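Local coordinates for sugar ABC transporter substrate-binding protein (Treponema pallidum subsp. pallidum, PDB 5U2P) that probably binds a ligand, still unidentified and perhaps a sugar, in the periplasm and delivers it to an ABC transporter for import, at residues Val137-Leu142 with Gly268-Ala273; Phe143-Leu148 with Thr259-Ala264; His190-Asp195 with Cys288-Thr293; Glu253-Phe258 with Asp274-Glu279. All coordinates share one frame; numbering follows the deposited sequence.

Three of the four contacts are built round the chain that runs from helix 251-258 through strand 263-267 into helix 270-279. Contacts 1 and 2 join this chain to strand 138-145, contact 1 near the middle of the molecule through several backbone bonds, contact 2 toward the periphery through one, with side chains and a water adding to it; their centres lie about 16 Å apart. Contact 4 closes helix 251-258 against helix 270-279, hydrocarbon meeting hydrocarbon. Contact 3, likewise without a hydrogen bond between its segments, sets helix 191-214 against the loop after strand 285-288. Contacts 2 and 3 are buried, contacts 1 and 4 partly so. Leu142 and Leu290 bring contacts 1 and 3 together.

Contact 1 (Val137-Leu142 with Gly268-Ala273); sequences VSINAL and GSHLVA. With EDO (1,2-ethanediol), chain E.
Val137 opens the contact with its carbonyl O, which has Leu271 CD1 at 3.7 Å and the His270 ring edge close by. At Ser138 the side chain takes over: OG lies 2.7 Å from Ser269 OG, a hydroxyl-to-hydroxyl hydrogen bond, and a 1,2-ethanediol, probably from the crystallisation liquor, sits on its other flank. Ile139 is held at both backbone atoms by one residue. Its N-H gives a fairly straight bond (162°) to His270 ND1 at 3.1 Å, 16° out of the ring plane, while its O receives His270 N at 2.8 Å. The imidazole reaches back to the strand because its CG stands between backbone N and carbonyl carbon (chi1 87°). Asn140 turns its amide to the diol: OD1 accepts from EDO O1 at 2.7 Å and ND2 donates to EDO O2 at 2.7 Å, with Thr301 a further partner of ND2. Ala141 pairs with Gly268 through two backbone bonds, Ala141 N to Gly268 O at 3.0 Å and Gly268 N to Ala141 O at 3.2 Å. Here a short antiparallel ladder runs straight into a helix start, where Ser269 is the N-cap and its OG accepts from Leu271 N.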
loop_
_atom_site.group_PDB
_atom_site.type_symbol
_atom_site.label_atom_id
_atom_site.label_comp_id
_atom_site.label_asym_id
_atom_site.label_seq_id
_atom_site.Cartn_x
_atom_site.Cartn_y
_atom_site.Cartn_z
ATOM N N VAL A 137 -1.319 -0.323 4.299
ATOM C CA VAL A 137 -0.918 -1.689 4.635
ATOM C C VAL A 137 0.597 -1.869 4.501
ATOM O O VAL A 137 1.260 -2.520 5.326
ATOM C CB VAL A 137 -1.625 -2.724 3.727
ATOM C CG1 VAL A 137 -1.077 -4.126 3.982
ATOM C CG2 VAL A 137 -3.122 -2.693 3.976
ATOM N N SER A 138 1.118 -1.294 3.432
ATOM C CA SER A 138 2.481 -1.495 2.978
ATOM C C SER A 138 2.995 -0.214 2.324
ATOM O O SER A 138 2.262 0.431 1.566
ATOM C CB SER A 138 2.519 -2.659 1.985
ATOM O OG SER A 138 3.809 -2.808 1.453
ATOM N N ILE A 139 4.221 0.185 2.653
ATOM C CA ILE A 139 4.911 1.283 1.981
ATOM C C ILE A 139 6.107 0.707 1.222
ATOM O O ILE A 139 6.884 -0.041 1.794
ATOM C CB ILE A 139 5.390 2.347 2.986
ATOM C CG1 ILE A 139 4.187 2.946 3.727
ATOM C CG2 ILE A 139 6.213 3.419 2.308
ATOM C CD1 ILE A 139 3.311 3.833 2.919
ATOM N N ASN A 140 6.224 1.016 -0.064
ATOM C CA ASN A 140 7.383 0.597 -0.863
ATOM C C ASN A 140 8.519 1.584 -0.754
ATOM O O ASN A 140 8.334 2.789 -0.948
ATOM C CB ASN A 140 6.995 0.446 -2.344
ATOM C CG ASN A 140 5.971 -0.659 -2.573
ATOM O OD1 ASN A 140 5.997 -1.702 -1.928
ATOM N ND2 ASN A 140 5.038 -0.411 -3.482
ATOM N N ALA A 141 9.708 1.077 -0.460
ATOM C CA ALA A 141 10.881 1.923 -0.423
ATOM C C ALA A 141 12.150 1.121 -0.730
ATOM O O ALA A 141 12.136 -0.113 -0.756
ATOM C CB ALA A 141 10.976 2.600 0.956
ATOM N N LEU A 142 13.239 1.847 -0.934
ATOM C CA LEU A 142 14.577 1.281 -1.061
ATOM C C LEU A 142 15.191 1.194 0.316
ATOM O O LEU A 142 15.508 2.211 0.933
ATOM C CB LEU A 142 15.430 2.148 -1.980
ATOM C CG LEU A 142 16.826 1.609 -2.302
ATOM C CD1 LEU A 142 16.758 0.312 -3.103
ATOM C CD2 LEU A 142 17.615 2.678 -3.063
ATOM N N GLY A 268 11.177 -2.932 -1.890
ATOM C CA GLY A 268 9.921 -3.582 -1.638
ATOM C C GLY A 268 9.211 -3.043 -0.427
ATOM O O GLY A 268 9.434 -1.906 0.011
ATOM N N SER A 269 8.345 -3.887 0.113
ATOM C CA SER A 269 7.473 -3.523 1.211
ATOM C C SER A 269 8.215 -3.267 2.509
ATOM O O SER A 269 9.100 -4.043 2.881
ATOM C CB SER A 269 6.461 -4.629 1.456
ATOM O OG SER A 269 5.709 -4.322 2.604
ATOM N N HIS A 270 7.812 -2.228 3.241
ATOM C CA HIS A 270 8.407 -1.981 4.561
ATOM C C HIS A 270 8.143 -3.149 5.528
ATOM O O HIS A 270 8.823 -3.264 6.557
ATOM C CB HIS A 270 7.876 -0.660 5.145
ATOM C CG HIS A 270 6.599 -0.810 5.908
ATOM N ND1 HIS A 270 5.356 -0.843 5.295
ATOM C CD2 HIS A 270 6.365 -0.967 7.234
ATOM C CE1 HIS A 270 4.421 -0.998 6.216
ATOM N NE2 HIS A 270 5.007 -1.074 7.405
ATOM N N LEU A 271 7.163 -4.003 5.225
ATOM C CA LEU A 271 6.892 -5.171 6.059
ATOM C C LEU A 271 8.064 -6.156 6.010
ATOM O O LEU A 271 8.332 -6.868 6.988
ATOM C CB LEU A 271 5.601 -5.875 5.642
ATOM C CG LEU A 271 4.325 -5.012 5.791
ATOM C CD1 LEU A 271 3.114 -5.722 5.190
ATOM C CD2 LEU A 271 4.078 -4.605 7.243
ATOM N N VAL A 272 8.751 -6.192 4.873
ATOM C CA VAL A 272 9.942 -7.016 4.731
ATOM C C VAL A 272 11.078 -6.418 5.562
ATOM O O VAL A 272 11.777 -7.137 6.282
ATOM C CB VAL A 272 10.351 -7.159 3.258
ATOM C CG1 VAL A 272 11.648 -7.920 3.111
ATOM C CG2 VAL A 272 9.233 -7.831 2.472
ATOM N N ALA A 273 11.247 -5.096 5.501
ATOM C CA ALA A 273 12.263 -4.408 6.292
ATOM C C ALA A 273 12.010 -4.620 7.783
ATOM O O ALA A 273 12.944 -4.877 8.572
ATOM C CB ALA A 273 12.286 -2.914 5.970
HETATM C C1 EDO E . 2.333 -3.232 -1.922
HETATM O O1 EDO E . 3.523 -2.693 -1.350
HETATM C C2 EDO E . 2.153 -2.847 -3.382
HETATM O O2 EDO E . 3.346 -2.440 -4.051
#

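Contact 2 (Phe143-Leu148 with Thr259-Ala264)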
loop_
_atom_site.group_PDB
_atom_site.type_symbol
_atom_site.label_atom_id
_atom_site.label_comp_id
_atom_site.label_asym_id
_atom_site.label_seq_id
_atom_site.Cartn_x
_atom_site.Cartn_y
_atom_site.Cartn_z
ATOM N N PHE A 143 15.331 -0.026 0.803
ATOM C CA PHE A 143 15.951 -0.283 2.087
ATOM C C PHE A 143 17.395 -0.700 1.868
ATOM O O PHE A 143 17.697 -1.474 0.956
ATOM C CB PHE A 143 15.167 -1.344 2.827
ATOM C CG PHE A 143 13.767 -0.926 3.134
ATOM C CD1 PHE A 143 13.507 -0.109 4.217
ATOM C CD2 PHE A 143 12.717 -1.294 2.320
ATOM C CE1 PHE A 143 12.225 0.302 4.507
ATOM C CE2 PHE A 143 11.434 -0.899 2.602
ATOM C CZ PHE A 143 11.186 -0.086 3.698
ATOM N N TYR A 144 18.296 -0.153 2.668
ATOM C CA TYR A 144 19.701 -0.450 2.492
ATOM C C TYR A 144 20.437 -0.620 3.808
ATOM O O TYR A 144 20.003 -0.144 4.872
ATOM C CB TYR A 144 20.376 0.627 1.655
ATOM C CG TYR A 144 20.401 2.012 2.255
ATOM C CD1 TYR A 144 19.346 2.890 2.052
ATOM C CD2 TYR A 144 21.491 2.455 3.005
ATOM C CE1 TYR A 144 19.362 4.172 2.585
ATOM C CE2 TYR A 144 21.518 3.738 3.533
ATOM C CZ TYR A 144 20.451 4.587 3.321
ATOM O OH TYR A 144 20.444 5.857 3.834
ATOM N N ASN A 145 21.526 -1.363 3.705
ATOM C CA ASN A 145 22.399 -1.665 4.832
ATOM C C ASN A 145 23.423 -0.545 5.007
ATOM O O ASN A 145 24.420 -0.488 4.278
ATOM C CB ASN A 145 23.097 -3.012 4.620
ATOM C CG ASN A 145 23.905 -3.442 5.829
ATOM O OD1 ASN A 145 24.397 -2.605 6.583
ATOM N ND2 ASN A 145 24.028 -4.752 6.034
ATOM N N LYS A 146 23.167 0.330 5.978
ATOM C CA LYS A 146 23.995 1.519 6.215
ATOM C C LYS A 146 25.465 1.183 6.476
ATOM O O LYS A 146 26.350 1.947 6.099
ATOM C CB LYS A 146 23.457 2.311 7.406
ATOM C CG LYS A 146 22.198 3.105 7.162
ATOM C CD LYS A 146 21.838 3.921 8.400
ATOM C CE LYS A 146 20.733 4.918 8.114
ATOM N NZ LYS A 146 20.386 5.721 9.319
ATOM N N ASP A 147 25.720 0.047 7.123
ATOM C CA ASP A 147 27.091 -0.349 7.449
ATOM C C ASP A 147 27.854 -0.737 6.201
ATOM O O ASP A 147 29.010 -0.364 6.050
ATOM C CB ASP A 147 27.122 -1.513 8.446
ATOM C CG ASP A 147 26.672 -1.112 9.841
ATOM O OD1 ASP A 147 26.760 0.083 10.191
ATOM O OD2 ASP A 147 26.234 -2.005 10.599
ATOM N N LEU A 148 27.215 -1.489 5.307
ATOM C CA LEU A 148 27.845 -1.851 4.039
ATOM C C LEU A 148 28.090 -0.614 3.194
ATOM O O LEU A 148 29.133 -0.482 2.552
ATOM C CB LEU A 148 26.984 -2.832 3.247
ATOM C CG LEU A 148 26.936 -4.274 3.722
ATOM C CD1 LEU A 148 25.884 -5.037 2.933
ATOM C CD2 LEU A 148 28.303 -4.932 3.562
ATOM N N THR A 259 20.294 -10.271 6.475
ATOM C CA THR A 259 20.812 -10.238 7.838
ATOM C C THR A 259 22.209 -10.828 7.913
ATOM O O THR A 259 22.850 -10.739 8.962
ATOM C CB THR A 259 19.888 -10.971 8.852
ATOM O OG1 THR A 259 19.689 -12.344 8.483
ATOM C CG2 THR A 259 18.548 -10.287 8.943
ATOM N N ARG A 260 22.670 -11.450 6.817
ATOM C CA ARG A 260 24.050 -11.954 6.715
ATOM C C ARG A 260 24.946 -11.079 5.823
ATOM O O ARG A 260 26.002 -11.510 5.352
ATOM C CB ARG A 260 24.037 -13.397 6.213
ATOM C CG ARG A 260 23.504 -14.371 7.246
ATOM C CD ARG A 260 23.163 -15.720 6.676
ATOM N NE ARG A 260 22.785 -16.657 7.720
ATOM C CZ ARG A 260 21.646 -16.614 8.408
ATOM N NH1 ARG A 260 20.741 -15.676 8.172
ATOM N NH2 ARG A 260 21.419 -17.518 9.357
ATOM N N ASP A 261 24.528 -9.838 5.627
ATOM C CA ASP A 261 25.297 -8.841 4.879
ATOM C C ASP A 261 25.571 -9.296 3.439
ATOM O O ASP A 261 26.613 -8.971 2.862
ATOM C CB ASP A 261 26.640 -8.519 5.582
ATOM C CG ASP A 261 26.478 -7.795 6.915
ATOM O OD1 ASP A 261 25.363 -7.402 7.308
ATOM O OD2 ASP A 261 27.512 -7.588 7.576
ATOM N N ARG A 262 24.636 -10.040 2.850
ATOM C CA ARG A 262 24.802 -10.521 1.473
ATOM C C ARG A 262 23.997 -9.698 0.463
ATOM O O ARG A 262 24.055 -9.966 -0.747
ATOM C CB ARG A 262 24.402 -11.990 1.380
ATOM C CG ARG A 262 25.314 -12.907 2.111
ATOM C CD ARG A 262 24.723 -14.279 2.204
ATOM N NE ARG A 262 25.560 -15.110 3.052
ATOM C CZ ARG A 262 25.252 -16.338 3.454
ATOM N NH1 ARG A 262 24.106 -16.899 3.095
ATOM N NH2 ARG A 262 26.092 -16.986 4.243
ATOM N N ILE A 263 23.260 -8.704 0.965
ATOM C CA ILE A 263 22.470 -7.777 0.141
ATOM C C ILE A 263 22.653 -6.313 0.562
ATOM O O ILE A 263 22.384 -5.944 1.708
ATOM C CB ILE A 263 20.961 -8.065 0.242
ATOM C CG1 ILE A 263 20.653 -9.509 -0.111
ATOM C CG2 ILE A 263 20.154 -7.073 -0.653
ATOM C CD1 ILE A 263 19.195 -9.871 0.141
ATOM N N ALA A 264 23.043 -5.471 -0.381
ATOM C CA ALA A 264 23.267 -4.057 -0.093
ATOM C C ALA A 264 21.959 -3.302 -0.003
ATOM O O ALA A 264 21.755 -2.498 0.914
ATOM C CB ALA A 264 24.152 -3.435 -1.160
HETATM O O HOH W 1 22.867 -6.572 4.328
#
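Asn145 meets Ala264 and Asp261 where strand 138-145 gives way to helix 146-151, and it is the N-cap of that helix; facing it, Asp261 is the C-prime residue of the Schellman motif that ends helix 251-258. A helix start and a helix end are thus set side by side where strand 138-145 ends, far from the centre of the molecule. The backbone supplies one firm bond, Asn145 N to Ala264 O at 3.0 Å, and the same oxygen lies 3.3 Å from Tyr144 CA in a CA-H...O contact.

Polar side chains add to this. With CG anti to the backbone N (chi1 -174°), the Asn145 amide extends toward the 259-264 turn and divides its work. OD1 caps the helix, accepting from Leu148 N, which lies well above the carbonyl plane, and more weakly from Asp147 N. ND2 donates to Asp261 OD1 at 3.2 Å, but this bond is weak and bent (129°), and the amide and carboxylate planes are 68° apart. The stronger partner of Asp261 is Arg280, through a salt bridge that probably favours the charged carboxylate.

The apolar share belongs to Leu148, whose CD1 lies against the 261-264 backbone, 3.8 Å from Ile263 O and 4.1 Å from Ala264 CA. One water completes the junction, accepting from Asn145 ND2 at 2.8 Å and donating to Ile263 O at 2.7 Å.

Contact 3 (His190-Asp195 with Cys288-Thr293); sequences HTLLAD and CVLPIT
Leu192 and Ile292 meet through their methyl ends, Leu192 CD1 lying 3.6 Å from Ile292 CD1, and the same isoleucine methyl also rests 4.0 Å from Leu192 CG. The two chains approach at a slant. Ile292 gets there by extension: CG1 is anti to the backbone N (chi1 -165°) and the next bond is also extended (chi2 170°), which carries CD1 to the helix while the CG2 branch turns to Asp195. Leu290 comes to Leu192 from another direction, the two side chains crossing at about a right angle. The modelled separation of their methyls is too short to be trusted.

Together these residues form the buried seam between the first turns of helix 191-214 and the irregular loop that leaves strand 285-288. Pro291, at the centre of an inverse gamma turn, separates Leu290 from Ile292, and both of those residues direct their CB atoms toward the helix. Phe267 of strand 263-267 packs on Leu192, Asp195 and Leu290, tying the seam to the sheet.

The polar member is Asp195, one turn after Leu192. Toward the loop it makes only van der Waals contact, OD2 standing 4.1 Å from Ile292 CG2. Its other carboxylate oxygen, OD1, is hydrogen-bonded to Thr301 OG1.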
loop_
_atom_site.group_PDB
_atom_site.type_symbol
_atom_site.label_atom_id
_atom_site.label_comp_id
_atom_site.label_asym_id
_atom_site.label_seq_id
_atom_site.Cartn_x
_atom_site.Cartn_y
_atom_site.Cartn_z
ATOM N N HIS A 190 5.805 -6.829 -11.240
ATOM C CA HIS A 190 6.524 -6.860 -9.976
ATOM C C HIS A 190 6.544 -5.475 -9.316
ATOM O O HIS A 190 6.493 -4.453 -9.986
ATOM C CB HIS A 190 7.955 -7.359 -10.183
ATOM C CG HIS A 190 8.689 -7.505 -8.895
ATOM N ND1 HIS A 190 9.511 -6.519 -8.393
ATOM C CD2 HIS A 190 8.652 -8.482 -7.961
ATOM C CE1 HIS A 190 9.970 -6.897 -7.212
ATOM N NE2 HIS A 190 9.459 -8.084 -6.925
ATOM N N THR A 191 6.626 -5.465 -7.988
ATOM C CA THR A 191 6.699 -4.255 -7.186
ATOM C C THR A 191 7.577 -3.125 -7.724
ATOM O O THR A 191 7.211 -1.963 -7.649
ATOM C CB THR A 191 7.246 -4.624 -5.773
ATOM O OG1 THR A 191 6.618 -5.835 -5.306
ATOM C CG2 THR A 191 7.027 -3.504 -4.799
ATOM N N LEU A 192 8.778 -3.464 -8.185
ATOM C CA LEU A 192 9.708 -2.469 -8.699
ATOM C C LEU A 192 9.125 -1.711 -9.882
ATOM O O LEU A 192 9.081 -0.469 -9.894
ATOM C CB LEU A 192 11.032 -3.137 -9.114
ATOM C CG LEU A 192 12.065 -2.244 -9.797
ATOM C CD1 LEU A 192 12.425 -1.142 -8.868
ATOM C CD2 LEU A 192 13.297 -3.050 -10.163
ATOM N N LEU A 193 8.665 -2.449 -10.881
ATOM C CA LEU A 193 8.092 -1.795 -12.050
ATOM C C LEU A 193 6.747 -1.151 -11.695
ATOM O O LEU A 193 6.412 -0.071 -12.199
ATOM C CB LEU A 193 7.934 -2.787 -13.203
ATOM C CG LEU A 193 7.592 -2.182 -14.561
ATOM C CD1 LEU A 193 8.628 -1.126 -14.965
ATOM C CD2 LEU A 193 7.506 -3.290 -15.609
ATOM N N ALA A 194 5.977 -1.801 -10.826
ATOM C CA ALA A 194 4.701 -1.239 -10.365
ATOM C C ALA A 194 4.897 0.136 -9.730
ATOM O O ALA A 194 4.151 1.079 -10.005
ATOM C CB ALA A 194 4.029 -2.179 -9.389
ATOM N N ASP A 195 5.888 0.234 -8.848
ATOM C CA ASP A 195 6.208 1.495 -8.201
ATOM C C ASP A 195 6.492 2.579 -9.244
ATOM O O ASP A 195 5.898 3.667 -9.228
ATOM C CB ASP A 195 7.405 1.302 -7.262
ATOM C CG ASP A 195 7.842 2.581 -6.592
ATOM O OD1 ASP A 195 7.217 2.951 -5.569
ATOM O OD2 ASP A 195 8.815 3.208 -7.078
ATOM N N CYS A 288 15.021 4.945 1.735
ATOM C CA CYS A 288 14.871 6.143 0.923
ATOM C C CYS A 288 14.018 5.864 -0.297
ATOM O O CYS A 288 13.659 4.717 -0.581
ATOM C CB CYS A 288 16.241 6.663 0.491
ATOM S SG CYS A 288 17.152 5.498 -0.546
ATOM N N VAL A 289 13.681 6.930 -1.008
ATOM C CA VAL A 289 12.952 6.825 -2.260
ATOM C C VAL A 289 13.766 6.062 -3.282
ATOM O O VAL A 289 14.981 6.234 -3.364
ATOM C CB VAL A 289 12.608 8.219 -2.802
ATOM C CG1 VAL A 289 12.234 8.173 -4.281
ATOM C CG2 VAL A 289 11.485 8.805 -1.972
ATOM N N LEU A 290 13.107 5.213 -4.066
ATOM C CA LEU A 290 13.799 4.559 -5.177
ATOM C C LEU A 290 13.828 5.497 -6.376
ATOM O O LEU A 290 12.784 5.740 -6.992
ATOM C CB LEU A 290 13.122 3.245 -5.556
ATOM C CG LEU A 290 13.776 2.483 -6.720
ATOM C CD1 LEU A 290 15.022 1.707 -6.287
ATOM C CD2 LEU A 290 12.761 1.568 -7.322
ATOM N N PRO A 291 15.018 6.034 -6.726
ATOM C CA PRO A 291 15.014 7.028 -7.809
ATOM C C PRO A 291 14.971 6.395 -9.200
ATOM O O PRO A 291 15.998 6.309 -9.878
ATOM C CB PRO A 291 16.323 7.780 -7.584
ATOM C CG PRO A 291 17.242 6.749 -7.006
ATOM C CD PRO A 291 16.372 5.837 -6.169
ATOM N N ILE A 292 13.778 5.981 -9.615
ATOM C CA ILE A 292 13.594 5.190 -10.829
ATOM C C ILE A 292 12.761 5.953 -11.847
ATOM O O ILE A 292 12.548 5.481 -12.964
ATOM C CB ILE A 292 12.919 3.830 -10.507
ATOM C CG1 ILE A 292 13.057 2.859 -11.685
ATOM C CG2 ILE A 292 11.465 4.035 -10.092
ATOM C CD1 ILE A 292 12.626 1.447 -11.359
ATOM N N THR A 293 12.277 7.126 -11.444
ATOM C CA THR A 293 11.591 8.043 -12.355
ATOM C C THR A 293 12.074 9.464 -12.111
ATOM O O THR A 293 12.621 9.760 -11.050
ATOM C CB THR A 293 10.056 8.007 -12.186
ATOM O OG1 THR A 293 9.686 8.580 -10.921
ATOM C CG2 THR A 293 9.536 6.582 -12.268
#

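Contact 4 (Glu253-Phe258 with Asp274-Glu279); sequences EIIHDF and DAIIKE
Ile255 and Ile276 share nearly the same conformation, CG1 anti to the carbonyl carbon (chi1 -65° and -73°) with CD1 extended beyond it, and each therefore sends its longer branch into the gap between the helices. Phe258 has CG on the far side from its backbone N instead, bringing its ring face against Ile276 CD1. This is a helix-helix packing between 251-258 and 270-279, the two helices that flank strand 263-267 in the chain; the axes of the segments 253-258 and 274-279 cross at -50° and approach to 9.4 Å.

The isoleucines cross obliquely, Ile255 CG1 to Ile276 CG1 being 4.0 Å. Ile276 meets the phenyl group with both branches: CD1 lies over one face, 4.1 Å from the centroid, as a CH-pi contact, while CG2 sits beyond the rim, 3.9 Å from Phe258 CD1. On the sheet side the phenylalanine continues onto Tyr266 and Leu285, so the aromatic ring joins the helix pair to the strands of the sheet. Toward solvent the contact thins out to the aliphatic part of Glu279, whose CB sits 3.9 Å from Ile255 CG2. The tightest point is Ile255 CD1 against Ala275 CB, a methyl-to-methyl approach of 3.5 Å.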
loop_
_atom_site.group_PDB
_atom_site.type_symbol
_atom_site.label_atom_id
_atom_site.label_comp_id
_atom_site.label_asym_id
_atom_site.label_seq_id
_atom_site.Cartn_x
_atom_site.Cartn_y
_atom_site.Cartn_z
ATOM N N GLU A 253 13.985 -15.826 2.199
ATOM C CA GLU A 253 15.326 -15.912 1.652
ATOM C C GLU A 253 16.011 -14.548 1.636
ATOM O O GLU A 253 17.180 -14.434 1.973
ATOM C CB GLU A 253 15.284 -16.527 0.251
ATOM C CG GLU A 253 14.755 -17.943 0.283
ATOM C CD GLU A 253 14.685 -18.594 -1.081
ATOM O OE1 GLU A 253 13.764 -18.257 -1.858
ATOM O OE2 GLU A 253 15.550 -19.452 -1.376
ATOM N N ILE A 254 15.272 -13.505 1.287
ATOM C CA ILE A 254 15.785 -12.145 1.366
ATOM C C ILE A 254 16.201 -11.814 2.794
ATOM O O ILE A 254 17.274 -11.268 3.014
ATOM C CB ILE A 254 14.723 -11.120 0.892
ATOM C CG1 ILE A 254 14.452 -11.256 -0.604
ATOM C CG2 ILE A 254 15.107 -9.688 1.275
ATOM C CD1 ILE A 254 15.622 -11.037 -1.483
ATOM N N ILE A 255 15.348 -12.128 3.764
ATOM C CA ILE A 255 15.666 -11.860 5.154
ATOM C C ILE A 255 16.941 -12.599 5.572
ATOM O O ILE A 255 17.837 -12.028 6.228
ATOM C CB ILE A 255 14.492 -12.256 6.079
ATOM C CG1 ILE A 255 13.270 -11.381 5.792
ATOM C CG2 ILE A 255 14.902 -12.125 7.541
ATOM C CD1 ILE A 255 11.978 -11.913 6.368
ATOM N N HIS A 256 17.016 -13.870 5.197
ATOM C CA HIS A 256 18.166 -14.696 5.517
ATOM C C HIS A 256 19.446 -14.073 4.993
ATOM O O HIS A 256 20.431 -13.931 5.735
ATOM C CB HIS A 256 17.994 -16.089 4.939
ATOM C CG HIS A 256 19.094 -17.023 5.289
ATOM N ND1 HIS A 256 20.282 -17.063 4.599
ATOM C CD2 HIS A 256 19.180 -17.973 6.249
ATOM C CE1 HIS A 256 21.061 -17.985 5.136
ATOM N NE2 HIS A 256 20.402 -18.571 6.117
ATOM N N ASP A 257 19.423 -13.660 3.725
ATOM C CA ASP A 257 20.614 -13.093 3.110
ATOM C C ASP A 257 20.908 -11.661 3.588
ATOM O O ASP A 257 22.077 -11.292 3.769
ATOM C CB ASP A 257 20.489 -13.130 1.579
ATOM C CG ASP A 257 20.502 -14.547 1.012
ATOM O OD1 ASP A 257 20.982 -15.471 1.702
ATOM O OD2 ASP A 257 20.032 -14.731 -0.140
ATOM N N PHE A 258 19.873 -10.852 3.797
ATOM C CA PHE A 258 20.087 -9.466 4.193
ATOM C C PHE A 258 20.730 -9.402 5.561
ATOM O O PHE A 258 21.624 -8.579 5.785
ATOM C CB PHE A 258 18.765 -8.680 4.180
ATOM C CG PHE A 258 18.947 -7.200 3.999
ATOM C CD1 PHE A 258 19.468 -6.414 5.027
ATOM C CD2 PHE A 258 18.614 -6.596 2.799
ATOM C CE1 PHE A 258 19.627 -5.048 4.849
ATOM C CE2 PHE A 258 18.773 -5.248 2.613
ATOM C CZ PHE A 258 19.273 -4.463 3.633
ATOM N N ASP A 274 10.747 -4.540 8.188
ATOM C CA ASP A 274 10.385 -4.841 9.586
ATOM C C ASP A 274 10.828 -6.253 10.000
ATOM O O ASP A 274 11.348 -6.478 11.120
ATOM C CB ASP A 274 8.874 -4.711 9.792
ATOM C CG ASP A 274 8.412 -3.270 9.978
ATOM O OD1 ASP A 274 9.257 -2.369 10.148
ATOM O OD2 ASP A 274 7.179 -3.048 9.976
ATOM N N ALA A 275 10.630 -7.198 9.094
ATOM C CA ALA A 275 10.961 -8.594 9.314
ATOM C C ALA A 275 12.463 -8.778 9.411
ATOM O O ALA A 275 12.956 -9.617 10.185
ATOM C CB ALA A 275 10.401 -9.448 8.219
ATOM N N ILE A 276 13.198 -7.997 8.625
ATOM C CA ILE A 276 14.664 -8.048 8.678
ATOM C C ILE A 276 15.150 -7.600 10.055
ATOM O O ILE A 276 16.014 -8.233 10.674
ATOM C CB ILE A 276 15.277 -7.175 7.572
ATOM C CG1 ILE A 276 15.069 -7.880 6.234
ATOM C CG2 ILE A 276 16.758 -6.900 7.797
ATOM C CD1 ILE A 276 15.377 -7.047 5.033
ATOM N N ILE A 277 14.597 -6.496 10.522
ATOM C CA ILE A 277 14.966 -5.972 11.829
ATOM C C ILE A 277 14.567 -6.915 12.938
ATOM O O ILE A 277 15.297 -7.043 13.925
ATOM C CB ILE A 277 14.334 -4.584 12.053
ATOM C CG1 ILE A 277 14.895 -3.602 11.021
ATOM C CG2 ILE A 277 14.633 -4.090 13.464
ATOM C CD1 ILE A 277 14.136 -2.288 10.934
ATOM N N LYS A 278 13.408 -7.547 12.823
ATOM C CA LYS A 278 12.961 -8.497 13.844
ATOM C C LYS A 278 13.977 -9.631 13.958
ATOM O O LYS A 278 14.334 -10.070 15.055
ATOM C CB LYS A 278 11.581 -9.051 13.503
ATOM C CG LYS A 278 11.019 -9.993 14.554
ATOM C CD LYS A 278 9.635 -10.501 14.177
ATOM C CE LYS A 278 8.920 -11.119 15.366
ATOM N NZ LYS A 278 7.633 -11.746 14.965
ATOM N N GLU A 279 14.481 -10.069 12.814
ATOM C CA GLU A 279 15.429 -11.191 12.754
ATOM C C GLU A 279 16.818 -10.802 13.256
ATOM O O GLU A 279 17.524 -11.631 13.856
ATOM C CB GLU A 279 15.517 -11.720 11.328
ATOM C CG GLU A 279 16.656 -12.716 11.058
ATOM C CD GLU A 279 16.440 -14.077 11.692
ATOM O OE1 GLU A 279 15.334 -14.321 12.241
ATOM O OE2 GLU A 279 17.391 -14.896 11.633
#